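4'-phospho-dehydrooxetanocin synthase (Bacillus megaterium, PDB 5UL3) catalyses the oxidative ring contraction of dAMP to an oxetane aldehyde in oxetanocin A biosynthesis, using cobalamin, a [4Fe-4S] cluster and S-adenosylmethionine. Local coordinates at residues 179-184 with 209-214; 213-218 with 232-237; 608-613 with 719-724; 700-705 with 727-732. All coordinates share one frame; numbering follows the deposited sequence. Where two conformers were deposited one is given.

Interaction 1. Residues 179-184 with 209-214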
# COMPACT_ATOMS: atom_id res chain seq x y z
N ASP A 179 -6.68 -27.87 -3.48
CA ASP A 179 -6.48 -28.52 -2.19
C ASP A 179 -6.44 -27.53 -1.04
O ASP A 179 -6.75 -27.90 0.09
CB ASP A 179 -5.18 -29.32 -2.22
CG ASP A 179 -5.16 -30.31 -3.35
OD1 ASP A 179 -6.15 -31.06 -3.46
OD2 ASP A 179 -4.23 -30.28 -4.16
N ILE A 180 -6.04 -26.29 -1.30
CA ILE A 180 -6.01 -25.23 -0.30
C ILE A 180 -6.64 -24.00 -0.94
O ILE A 180 -6.29 -23.66 -2.08
CB ILE A 180 -4.58 -24.90 0.16
CG1 ILE A 180 -3.93 -26.12 0.82
CG2 ILE A 180 -4.61 -23.74 1.20
CD1 ILE A 180 -2.41 -25.99 0.97
N ILE A 181 -7.56 -23.35 -0.23
CA ILE A 181 -8.15 -22.11 -0.70
C ILE A 181 -7.77 -21.03 0.30
O ILE A 181 -7.93 -21.22 1.51
CB ILE A 181 -9.68 -22.20 -0.83
CG1 ILE A 181 -10.06 -23.27 -1.87
CG2 ILE A 181 -10.27 -20.85 -1.23
CD1 ILE A 181 -11.54 -23.62 -1.86
N GLY A 182 -7.26 -19.92 -0.20
CA GLY A 182 -6.91 -18.80 0.66
C GLY A 182 -7.56 -17.52 0.21
O GLY A 182 -7.56 -17.19 -0.98
N LEU A 183 -8.11 -16.77 1.17
CA LEU A 183 -8.66 -15.44 0.92
C LEU A 183 -7.80 -14.40 1.62
O LEU A 183 -7.48 -14.54 2.81
CB LEU A 183 -10.10 -15.31 1.43
CG LEU A 183 -11.10 -16.42 1.12
CD1 LEU A 183 -12.49 -15.99 1.65
CD2 LEU A 183 -11.14 -16.72 -0.39
N SER A 184 -7.45 -13.34 0.90
CA SER A 184 -6.83 -12.16 1.49
C SER A 184 -7.94 -11.18 1.88
O SER A 184 -8.68 -10.70 1.01
CB SER A 184 -5.85 -11.53 0.50
OG SER A 184 -5.05 -10.53 1.12
N LEU A 209 -16.37 -29.51 -3.23
CA LEU A 209 -15.01 -29.05 -2.95
C LEU A 209 -14.48 -29.83 -1.76
O LEU A 209 -15.24 -30.23 -0.88
CB LEU A 209 -14.94 -27.55 -2.60
CG LEU A 209 -15.27 -26.46 -3.62
CD1 LEU A 209 -15.37 -25.09 -2.94
CD2 LEU A 209 -14.26 -26.45 -4.75
N SER A 210 -13.17 -30.03 -1.72
CA SER A 210 -12.52 -30.53 -0.50
C SER A 210 -11.18 -29.82 -0.37
O SER A 210 -10.26 -30.08 -1.15
CB SER A 210 -12.36 -32.05 -0.54
OG SER A 210 -13.64 -32.68 -0.57
N SER A 211 -11.09 -28.92 0.60
CA SER A 211 -9.93 -28.03 0.70
C SER A 211 -9.70 -27.63 2.14
O SER A 211 -10.64 -27.46 2.93
CB SER A 211 -10.12 -26.76 -0.15
OG SER A 211 -10.54 -27.05 -1.47
N ILE A 212 -8.42 -27.48 2.47
CA ILE A 212 -8.02 -26.66 3.61
C ILE A 212 -8.35 -25.21 3.28
O ILE A 212 -7.98 -24.71 2.21
CB ILE A 212 -6.52 -26.82 3.88
CG1 ILE A 212 -6.17 -28.27 4.20
CG2 ILE A 212 -6.06 -25.85 5.00
CD1 ILE A 212 -4.66 -28.51 4.26
N ILE A 213 -9.05 -24.53 4.19
CA ILE A 213 -9.45 -23.14 4.00
C ILE A 213 -8.63 -22.27 4.94
O ILE A 213 -8.54 -22.56 6.14
CB ILE A 213 -10.95 -22.94 4.28
CG1 ILE A 213 -11.78 -23.98 3.51
CG2 ILE A 213 -11.38 -21.54 3.88
CD1 ILE A 213 -11.62 -23.89 2.01
N THR A 214 -8.04 -21.21 4.41
CA THR A 214 -7.29 -20.27 5.24
C THR A 214 -7.61 -18.84 4.81
O THR A 214 -7.98 -18.59 3.66
CB THR A 214 -5.77 -20.57 5.19
OG1 THR A 214 -5.05 -19.63 6.01
CG2 THR A 214 -5.21 -20.51 3.77

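Interaction 2. Residues 213-218 with 232-237. With EDO (1,2-ethanediol), chain U.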
# COMPACT_ATOMS: atom_id res chain seq x y z
N ILE A 213 -9.05 -24.53 4.19
CA ILE A 213 -9.45 -23.14 4.00
C ILE A 213 -8.63 -22.27 4.94
O ILE A 213 -8.54 -22.56 6.14
CB ILE A 213 -10.95 -22.94 4.28
CG1 ILE A 213 -11.78 -23.98 3.51
CG2 ILE A 213 -11.38 -21.54 3.88
CD1 ILE A 213 -11.62 -23.89 2.01
N THR A 214 -8.04 -21.21 4.41
CA THR A 214 -7.29 -20.27 5.24
C THR A 214 -7.61 -18.84 4.81
O THR A 214 -7.98 -18.59 3.66
CB THR A 214 -5.77 -20.57 5.19
OG1 THR A 214 -5.05 -19.63 6.01
CG2 THR A 214 -5.21 -20.51 3.77
N VAL A 215 -7.52 -17.90 5.75
CA VAL A 215 -7.64 -16.49 5.41
C VAL A 215 -6.41 -15.79 5.98
O VAL A 215 -5.84 -16.24 6.98
CB VAL A 215 -8.93 -15.81 5.94
CG1 VAL A 215 -10.19 -16.33 5.19
CG2 VAL A 215 -9.05 -16.00 7.45
N GLY A 216 -6.00 -14.71 5.33
CA GLY A 216 -4.85 -13.95 5.79
C GLY A 216 -5.06 -12.47 5.61
O GLY A 216 -6.17 -12.03 5.26
N ASN A 217 -3.99 -11.70 5.80
CA ASN A 217 -3.99 -10.24 5.86
C ASN A 217 -4.57 -9.75 7.19
O ASN A 217 -4.92 -10.55 8.07
CB ASN A 217 -4.73 -9.61 4.68
CG ASN A 217 -4.06 -8.32 4.19
OD1 ASN A 217 -3.37 -7.63 4.95
ND2 ASN A 217 -4.27 -7.99 2.91
N VAL A 218 -4.63 -8.43 7.35
CA VAL A 218 -4.65 -7.84 8.69
C VAL A 218 -5.99 -8.02 9.41
O VAL A 218 -6.03 -8.10 10.64
CB VAL A 218 -4.25 -6.36 8.60
CG1 VAL A 218 -5.29 -5.58 7.82
CG2 VAL A 218 -4.02 -5.78 10.00
N PRO A 232 -15.51 -22.66 12.57
CA PRO A 232 -14.61 -23.19 13.61
C PRO A 232 -13.37 -23.88 13.06
O PRO A 232 -12.35 -23.89 13.75
CB PRO A 232 -15.50 -24.17 14.39
CG PRO A 232 -16.90 -23.75 14.09
CD PRO A 232 -16.88 -23.21 12.69
N SER A 233 -13.43 -24.46 11.86
CA SER A 233 -12.29 -25.18 11.30
C SER A 233 -11.34 -24.30 10.49
O SER A 233 -10.33 -24.80 9.98
CB SER A 233 -12.78 -26.35 10.43
OG SER A 233 -13.37 -25.89 9.24
N LEU A 234 -11.63 -23.00 10.39
CA LEU A 234 -10.83 -22.08 9.59
C LEU A 234 -9.44 -21.90 10.20
O LEU A 234 -9.27 -21.90 11.42
CB LEU A 234 -11.54 -20.73 9.50
CG LEU A 234 -10.97 -19.63 8.60
CD1 LEU A 234 -11.02 -20.09 7.14
CD2 LEU A 234 -11.76 -18.34 8.77
N LEU A 235 -8.44 -21.75 9.34
CA LEU A 235 -7.07 -21.47 9.77
C LEU A 235 -6.72 -20.05 9.39
O LEU A 235 -6.86 -19.67 8.22
CB LEU A 235 -6.09 -22.45 9.13
CG LEU A 235 -6.39 -23.94 9.31
CD1 LEU A 235 -5.33 -24.77 8.62
CD2 LEU A 235 -6.50 -24.31 10.79
N ILE A 236 -6.26 -19.25 10.35
CA ILE A 236 -5.96 -17.84 10.09
C ILE A 236 -4.45 -17.65 10.05
O ILE A 236 -3.75 -18.06 10.97
CB ILE A 236 -6.61 -16.93 11.15
CG1 ILE A 236 -8.13 -16.89 10.93
CG2 ILE A 236 -6.04 -15.51 11.08
CD1 ILE A 236 -8.88 -16.13 12.00
N CYS A 237 -3.96 -17.05 8.96
CA CYS A 237 -2.55 -16.71 8.85
C CYS A 237 -2.33 -15.37 9.55
O CYS A 237 -2.87 -14.35 9.12
CB CYS A 237 -2.13 -16.62 7.38
SG CYS A 237 -0.40 -16.08 7.16
C1 EDO U . -17.99 -23.69 9.24
O1 EDO U . -19.15 -23.86 8.40
C2 EDO U . -16.96 -24.79 8.98
O2 EDO U . -15.81 -24.60 9.83
O HOH W 1 -9.21 -25.14 7.06

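Interaction 3. Residues 608-613 with 719-724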
# COMPACT_ATOMS: atom_id res chain seq x y z
N MET A 608 -17.15 18.46 -4.62
CA MET A 608 -15.70 18.36 -4.80
C MET A 608 -15.29 17.04 -5.45
O MET A 608 -14.33 17.01 -6.24
CB MET A 608 -14.97 18.55 -3.47
CG MET A 608 -15.10 19.97 -2.92
SD MET A 608 -14.93 21.30 -4.14
CE MET A 608 -13.30 20.94 -4.83
N TYR A 609 -16.00 15.95 -5.15
CA TYR A 609 -15.74 14.71 -5.88
C TYR A 609 -16.00 14.89 -7.37
O TYR A 609 -15.23 14.41 -8.21
CB TYR A 609 -16.60 13.58 -5.32
CG TYR A 609 -16.50 12.26 -6.08
CD1 TYR A 609 -15.55 11.31 -5.72
CD2 TYR A 609 -17.34 11.98 -7.14
CE1 TYR A 609 -15.46 10.10 -6.40
CE2 TYR A 609 -17.26 10.78 -7.83
CZ TYR A 609 -16.31 9.85 -7.45
OH TYR A 609 -16.22 8.65 -8.13
N THR A 610 -17.08 15.59 -7.71
CA THR A 610 -17.41 15.79 -9.12
C THR A 610 -16.36 16.64 -9.82
O THR A 610 -15.94 16.32 -10.94
CB THR A 610 -18.79 16.44 -9.22
OG1 THR A 610 -19.75 15.61 -8.55
CG2 THR A 610 -19.20 16.60 -10.70
N ILE A 611 -15.93 17.73 -9.18
CA ILE A 611 -14.88 18.58 -9.74
C ILE A 611 -13.61 17.77 -9.96
O ILE A 611 -12.95 17.88 -11.00
CB ILE A 611 -14.63 19.78 -8.81
CG1 ILE A 611 -15.80 20.78 -8.94
CG2 ILE A 611 -13.26 20.44 -9.08
CD1 ILE A 611 -15.82 21.83 -7.87
N LYS A 612 -13.25 16.93 -8.98
CA LYS A 612 -12.06 16.11 -9.12
C LYS A 612 -12.21 15.11 -10.27
O LYS A 612 -11.26 14.88 -11.03
CB LYS A 612 -11.78 15.39 -7.80
CG LYS A 612 -10.35 14.95 -7.56
CD LYS A 612 -10.06 14.95 -6.04
CE LYS A 612 -11.34 14.71 -5.22
NZ LYS A 612 -11.14 14.68 -3.74
N SER A 613 -13.39 14.51 -10.40
CA SER A 613 -13.65 13.57 -11.47
C SER A 613 -13.58 14.24 -12.84
O SER A 613 -13.01 13.67 -13.79
CB SER A 613 -15.03 12.93 -11.28
OG SER A 613 -15.37 12.08 -12.36
N HIS A 719 -24.83 15.31 -16.24
CA HIS A 719 -25.04 16.60 -15.57
C HIS A 719 -24.73 16.53 -14.07
O HIS A 719 -25.43 17.13 -13.26
CB HIS A 719 -26.46 17.11 -15.81
CG HIS A 719 -26.81 17.18 -17.26
ND1 HIS A 719 -26.57 18.30 -18.02
CD2 HIS A 719 -27.31 16.24 -18.10
CE1 HIS A 719 -26.95 18.07 -19.27
NE2 HIS A 719 -27.40 16.83 -19.34
N ARG A 720 -23.65 15.83 -13.72
CA ARG A 720 -23.32 15.62 -12.32
C ARG A 720 -22.94 16.93 -11.62
O ARG A 720 -23.34 17.16 -10.47
CB ARG A 720 -22.20 14.59 -12.19
CG ARG A 720 -21.85 14.22 -10.75
CD ARG A 720 -22.90 13.32 -10.13
NE ARG A 720 -23.00 12.04 -10.82
CZ ARG A 720 -22.28 10.96 -10.51
NH1 ARG A 720 -21.40 11.01 -9.52
NH2 ARG A 720 -22.44 9.84 -11.20
N LEU A 721 -22.16 17.79 -12.29
CA LEU A 721 -21.79 19.04 -11.63
C LEU A 721 -23.01 19.94 -11.45
O LEU A 721 -23.19 20.54 -10.38
CB LEU A 721 -20.69 19.77 -12.41
CG LEU A 721 -20.10 20.99 -11.68
CD1 LEU A 721 -19.53 20.62 -10.30
CD2 LEU A 721 -19.01 21.69 -12.50
N HIS A 722 -23.86 20.06 -12.47
CA HIS A 722 -25.10 20.80 -12.30
C HIS A 722 -25.91 20.26 -11.13
O HIS A 722 -26.36 21.01 -10.26
CB HIS A 722 -25.93 20.76 -13.58
CG HIS A 722 -27.28 21.39 -13.43
ND1 HIS A 722 -28.44 20.66 -13.22
CD2 HIS A 722 -27.66 22.69 -13.41
CE1 HIS A 722 -29.46 21.48 -13.11
NE2 HIS A 722 -29.02 22.72 -13.22
N ASN A 723 -26.07 18.93 -11.07
CA ASN A 723 -26.92 18.34 -10.03
C ASN A 723 -26.32 18.53 -8.64
O ASN A 723 -27.03 18.88 -7.70
CB ASN A 723 -27.14 16.85 -10.31
CG ASN A 723 -28.00 16.60 -11.54
OD1 ASN A 723 -28.75 17.47 -11.98
ND2 ASN A 723 -27.89 15.39 -12.10
N THR A 724 -25.01 18.27 -8.48
CA THR A 724 -24.43 18.43 -7.15
C THR A 724 -24.36 19.89 -6.72
O THR A 724 -24.54 20.19 -5.54
CB THR A 724 -23.04 17.77 -7.06
OG1 THR A 724 -22.13 18.37 -8.01
CG2 THR A 724 -23.14 16.26 -7.30

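Interaction 4. Residues 700-705 with 727-732. With EDO (1,2-ethanediol), chain B; EDO (1,2-ethanediol), chain K.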
# COMPACT_ATOMS: atom_id res chain seq x y z
N LEU A 700 -17.15 30.54 -3.75
CA LEU A 700 -16.42 29.70 -4.69
C LEU A 700 -17.36 28.96 -5.63
O LEU A 700 -17.16 28.93 -6.85
CB LEU A 700 -15.54 28.70 -3.92
CG LEU A 700 -14.92 27.56 -4.74
CD1 LEU A 700 -14.04 28.14 -5.82
CD2 LEU A 700 -14.12 26.56 -3.83
N LEU A 701 -18.40 28.33 -5.08
CA LEU A 701 -19.24 27.50 -5.92
C LEU A 701 -20.13 28.33 -6.84
O LEU A 701 -20.57 27.82 -7.88
CB LEU A 701 -20.06 26.54 -5.04
CG LEU A 701 -19.21 25.51 -4.27
CD1 LEU A 701 -20.09 24.59 -3.45
CD2 LEU A 701 -18.31 24.70 -5.24
N ARG A 702 -20.38 29.60 -6.50
CA ARG A 702 -21.06 30.49 -7.44
C ARG A 702 -20.18 30.77 -8.66
O ARG A 702 -20.69 30.89 -9.78
CB ARG A 702 -21.47 31.80 -6.75
CG ARG A 702 -22.57 31.65 -5.70
CD ARG A 702 -23.89 31.12 -6.27
NE ARG A 702 -24.90 30.99 -5.22
CZ ARG A 702 -26.10 30.46 -5.39
NH1 ARG A 702 -26.49 30.03 -6.58
NH2 ARG A 702 -26.94 30.37 -4.36
N ASP A 703 -18.86 30.88 -8.47
CA ASP A 703 -17.96 30.97 -9.62
C ASP A 703 -17.99 29.69 -10.44
O ASP A 703 -17.99 29.74 -11.68
CB ASP A 703 -16.52 31.28 -9.18
CG ASP A 703 -16.34 32.72 -8.69
OD1 ASP A 703 -17.13 33.60 -9.08
OD2 ASP A 703 -15.37 32.96 -7.94
N VAL A 704 -17.99 28.52 -9.78
CA VAL A 704 -18.08 27.25 -10.49
C VAL A 704 -19.36 27.18 -11.30
O VAL A 704 -19.37 26.77 -12.47
CB VAL A 704 -18.00 26.06 -9.50
CG1 VAL A 704 -18.11 24.73 -10.27
CG2 VAL A 704 -16.73 26.13 -8.68
N GLU A 705 -20.47 27.58 -10.67
CA GLU A 705 -21.77 27.56 -11.33
C GLU A 705 -21.78 28.47 -12.55
O GLU A 705 -22.23 28.08 -13.63
CB GLU A 705 -22.83 27.98 -10.31
CG GLU A 705 -24.23 28.21 -10.91
CD GLU A 705 -25.21 28.77 -9.89
OE1 GLU A 705 -24.88 29.74 -9.18
OE2 GLU A 705 -26.33 28.22 -9.80
N ARG A 727 -27.93 20.83 -5.48
CA ARG A 727 -28.14 20.27 -4.15
C ARG A 727 -27.33 21.01 -3.10
O ARG A 727 -27.84 21.30 -2.00
CB ARG A 727 -27.77 18.78 -4.16
CG ARG A 727 -28.13 18.03 -2.90
CD ARG A 727 -27.81 16.55 -3.07
NE ARG A 727 -28.17 16.11 -4.41
CZ ARG A 727 -29.37 15.67 -4.76
NH1 ARG A 727 -29.61 15.31 -6.02
NH2 ARG A 727 -30.34 15.59 -3.85
N TRP A 728 -26.07 21.34 -3.40
CA TRP A 728 -25.23 22.06 -2.43
C TRP A 728 -25.87 23.37 -2.01
O TRP A 728 -25.95 23.68 -0.81
CB TRP A 728 -23.83 22.31 -3.01
CG TRP A 728 -22.85 22.74 -1.93
CD1 TRP A 728 -22.00 21.93 -1.23
CD2 TRP A 728 -22.66 24.06 -1.40
NE1 TRP A 728 -21.28 22.67 -0.31
CE2 TRP A 728 -21.67 23.98 -0.40
CE3 TRP A 728 -23.22 25.31 -1.69
CZ2 TRP A 728 -21.23 25.09 0.32
CZ3 TRP A 728 -22.79 26.42 -0.98
CH2 TRP A 728 -21.80 26.30 0.01
N PHE A 729 -26.32 24.17 -2.98
CA PHE A 729 -26.94 25.45 -2.65
C PHE A 729 -28.18 25.24 -1.79
O PHE A 729 -28.39 25.96 -0.81
CB PHE A 729 -27.27 26.23 -3.92
CG PHE A 729 -26.04 26.68 -4.68
CD1 PHE A 729 -25.02 27.37 -4.03
CD2 PHE A 729 -25.89 26.39 -6.04
CE1 PHE A 729 -23.88 27.78 -4.71
CE2 PHE A 729 -24.76 26.80 -6.73
CZ PHE A 729 -23.75 27.49 -6.06
N SER A 730 -29.00 24.24 -2.13
CA SER A 730 -30.22 24.01 -1.37
C SER A 730 -29.93 23.45 0.02
O SER A 730 -30.78 23.58 0.91
CB SER A 730 -31.15 23.06 -2.12
OG SER A 730 -31.00 21.73 -1.66
N ASP A 731 -28.77 22.84 0.24
CA ASP A 731 -28.42 22.27 1.54
C ASP A 731 -27.64 23.22 2.43
O ASP A 731 -27.21 22.80 3.51
CB ASP A 731 -27.61 20.98 1.35
CG ASP A 731 -28.44 19.85 0.80
OD1 ASP A 731 -29.68 19.92 0.92
OD2 ASP A 731 -27.86 18.90 0.24
N MET A 732 -27.44 24.48 2.02
CA MET A 732 -26.62 25.39 2.81
C MET A 732 -27.15 25.53 4.23
O MET A 732 -28.36 25.67 4.44
CB MET A 732 -26.55 26.77 2.16
CG MET A 732 -25.69 26.83 0.93
SD MET A 732 -25.50 28.50 0.31
CE MET A 732 -24.76 29.32 1.71
C1 EDO B . -13.08 33.49 -4.40
O1 EDO B . -13.66 33.88 -3.15
C2 EDO B . -13.95 32.41 -5.03
O2 EDO B . -13.32 31.92 -6.23
C1 EDO K . -17.05 34.69 -12.22
O1 EDO K . -18.34 34.68 -11.60
C2 EDO K . -16.76 33.31 -12.79
O2 EDO K . -17.43 33.15 -14.05

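Interaction 1. Residues 179-184 with 209-214
Ile180, Ile181 and Gly182 pair in parallel register with Ile212, Ile213 and Thr214, the short strand axes diverging by only 13°. Four backbone hydrogen bonds pass back and forth between the strands, from Ile212 N to Asp179 O, Ile181 N to Ile212 O, Thr214 N to Ile181 O and Leu183 N to Thr214 O. The two strands belong to a beta-alpha-beta unit, connected through helix 190-205, part of the Rossmann fold that houses cobalamin. On the face carrying Ile181 and Ile213, Ile213 CD1 folds back over its neighbour, 3.8 Å from Ile181 CB; the bend lies in chi2 (-61°), which swings CD1 toward the partner strand. Ile181 CD1, itself beside Ile213 CD1, reaches Ser211 OG at 3.6 Å and Leu209 CD1 at 4.2 Å. That hydroxyl is bonded to Pro178 O, so the methyl meets a polar atom already engaged. Leu197 of helix 190-205 packs on Ile213 from this face. On the other face Ile180 and Ile212 lie side by side and point the same way, CG1 of Ile180 4.1 Å from CB of Ile212, covered by helix 242-252. Farther along, Thr214 CG2 comes to 3.9 Å from Gly182 CA, while Thr214 OG1 turns to Leu235 O on the next strand. Gly182 borders cobalamin, and Ser184 at the strand end bonds the cofactor through OG. The contact is thus largely apolar under the helices, while at the C-terminal end Gly182, Ser184 and Thr214 line the cobalamin pocket.

Interaction 2. Residues 213-218 with 232-237
Val215 pairs with Ile236, their side chains crossing obliquely, in the parallel part of the sheet of the cobalamin-binding Rossmann fold, where strand 213-216 is joined to strand 235-237 at an angle of 30°. Val215 carries much of the apolar contact. From CB its CG1 branch lies anti to the carbonyl carbon (chi1 -70°), which places CG2 between the backbone N and the carbonyl carbon. CG2 then reaches the neighbouring strand, 3.7 Å from Ile236 CG1 and 3.8 Å from Leu234 CD2. The Leu234 side chain crosses that of Val215 at about a right angle, and its other methyl, CD1, rests 3.6 Å from Ile213 CG2. Phe227 of helix 224-230 closes over both Leu234 and Ile236. On the opposite face Thr214 and Leu235 project together toward Leu248 of helix 242-252. Thr214 OG1 donates to Leu235 O at 2.9 Å from above the carbonyl plane, whereas Val215 N reaches the same oxygen nearly along the C=O axis; two donors therefore grip one buried acceptor. Leu235 N bonds Ile213 O and Cys237 N bonds Val215 O, completing the ladder. At the C-terminal edge Thr214, Gly216, Asn217 and Cys237 all touch cobalamin, and Asn217 ND2 bonds Ser184 OG, which itself hydrogen-bonds the cofactor. At the far end of the contact a water links the strand to the loop before its partner, accepting from Ile213 N at 2.9 Å and donating to Ser233 O.

Interaction 3. Residues 608-613 with 719-724
Thr610 holds CG2 anti to its backbone N and OG1 beside that nitrogen (chi1 -57°), while Arg720 extends CG anti to its own N (chi1 -176°), and these settings bring the two branches of the threonine against the arginine stem. The contact belongs to the C-terminal helix bundle, where helices 588-617 and 720-730 run nearly antiparallel, their short axes 164° apart and 9.4 Å at closest approach. Thr610 is the residue pressed into the neighbouring helix: its OG1 lies 3.3 Å from Arg720 CG, and its CG2 touches the same carbon and also comes to 3.6 Å from Leu721 N. This hydroxyl is already hydrogen-bonded to Gly606 O one turn earlier in its own helix, and toward the second helix its near contacts are mainly with carbon. Thr724 CG2 approaches the same oxygen from the next turn of that helix. Deeper in the bundle, Leu721 CD1 packs at 4.0 Å from Ile611 CG1, the two side chains crossing obliquely. Ile611 also touches Met630 of helix 620-648, and Leu721 touches Val704 and Leu708 of helix 683-709, which places this pair where several helices converge. The outer flank is exposed, formed by Tyr609 and the bent Arg720 chain. No hydrogen bond crosses between the segments; the Thr724 hydroxyl instead turns back on its own helix, where OG1 donates to Arg720 O at 3.0 Å, and Thr724 N reaches that oxygen from the opposite face of its plane.

Interaction 4. Residues 700-705 with 727-732
The guanidinium of Arg702 lies flat on the ring of Phe729, a stacked cation-pi pair with planes only 5° apart and Arg702 CZ 3.6 Å from the ring centroid. NE is at 3.4 Å from Phe729 CE1, and NH1 lies over the ring. The stack leaves the guanidinium edge available to acids of its own helix: NH1 bonds Glu705 OE1 at 3.1 Å, in the guanidinium plane and on the syn side of the carboxylate, while NH2 forms a salt bridge with Glu698. Two carboxylates thus fix the rotation of the cation over the ring and probably help balance its charge at this exposed surface. At the ring's edge stands Leu701 O, and Leu701 CB is 3.9 Å from Phe729 CZ. Leu701 also sets CD1 over the face of Trp728, a CH-pi contact 3.5 Å from the centroid of the five-membered ring. Trp728 NE1 is bonded to Asn604 OD1 of helix 588-617. The contact therefore joins helix 683-709 to the C-terminal part of helix 720-730, with Val607 of helix 588-617 packing against both Leu701 and Trp728, while Leu700 faces helix 620-648.

Overall arrangement
From the N terminus, interaction 1 closes first, looping strand 180-184 through helix 190-205 to strand 212-216. Interaction 2 starts on that same strand, sharing Ile213 and Thr214, and closes a shorter loop to strand 235-237, so three neighbouring strands of the cobalamin-binding sheet are joined in succession. Much later the chain enters the helix bundle. Interaction 3 spans over a hundred residues, from 608-613 to 719-724; interaction 4 opens inside that span at 700-705 and ends beyond it at 727-732, so the two cross. Both use helix 720-730, touching through Leu721 and Val704. The sheet and bundle contacts are remote, interactions 1 and 3 being about 43 Å apart between centres.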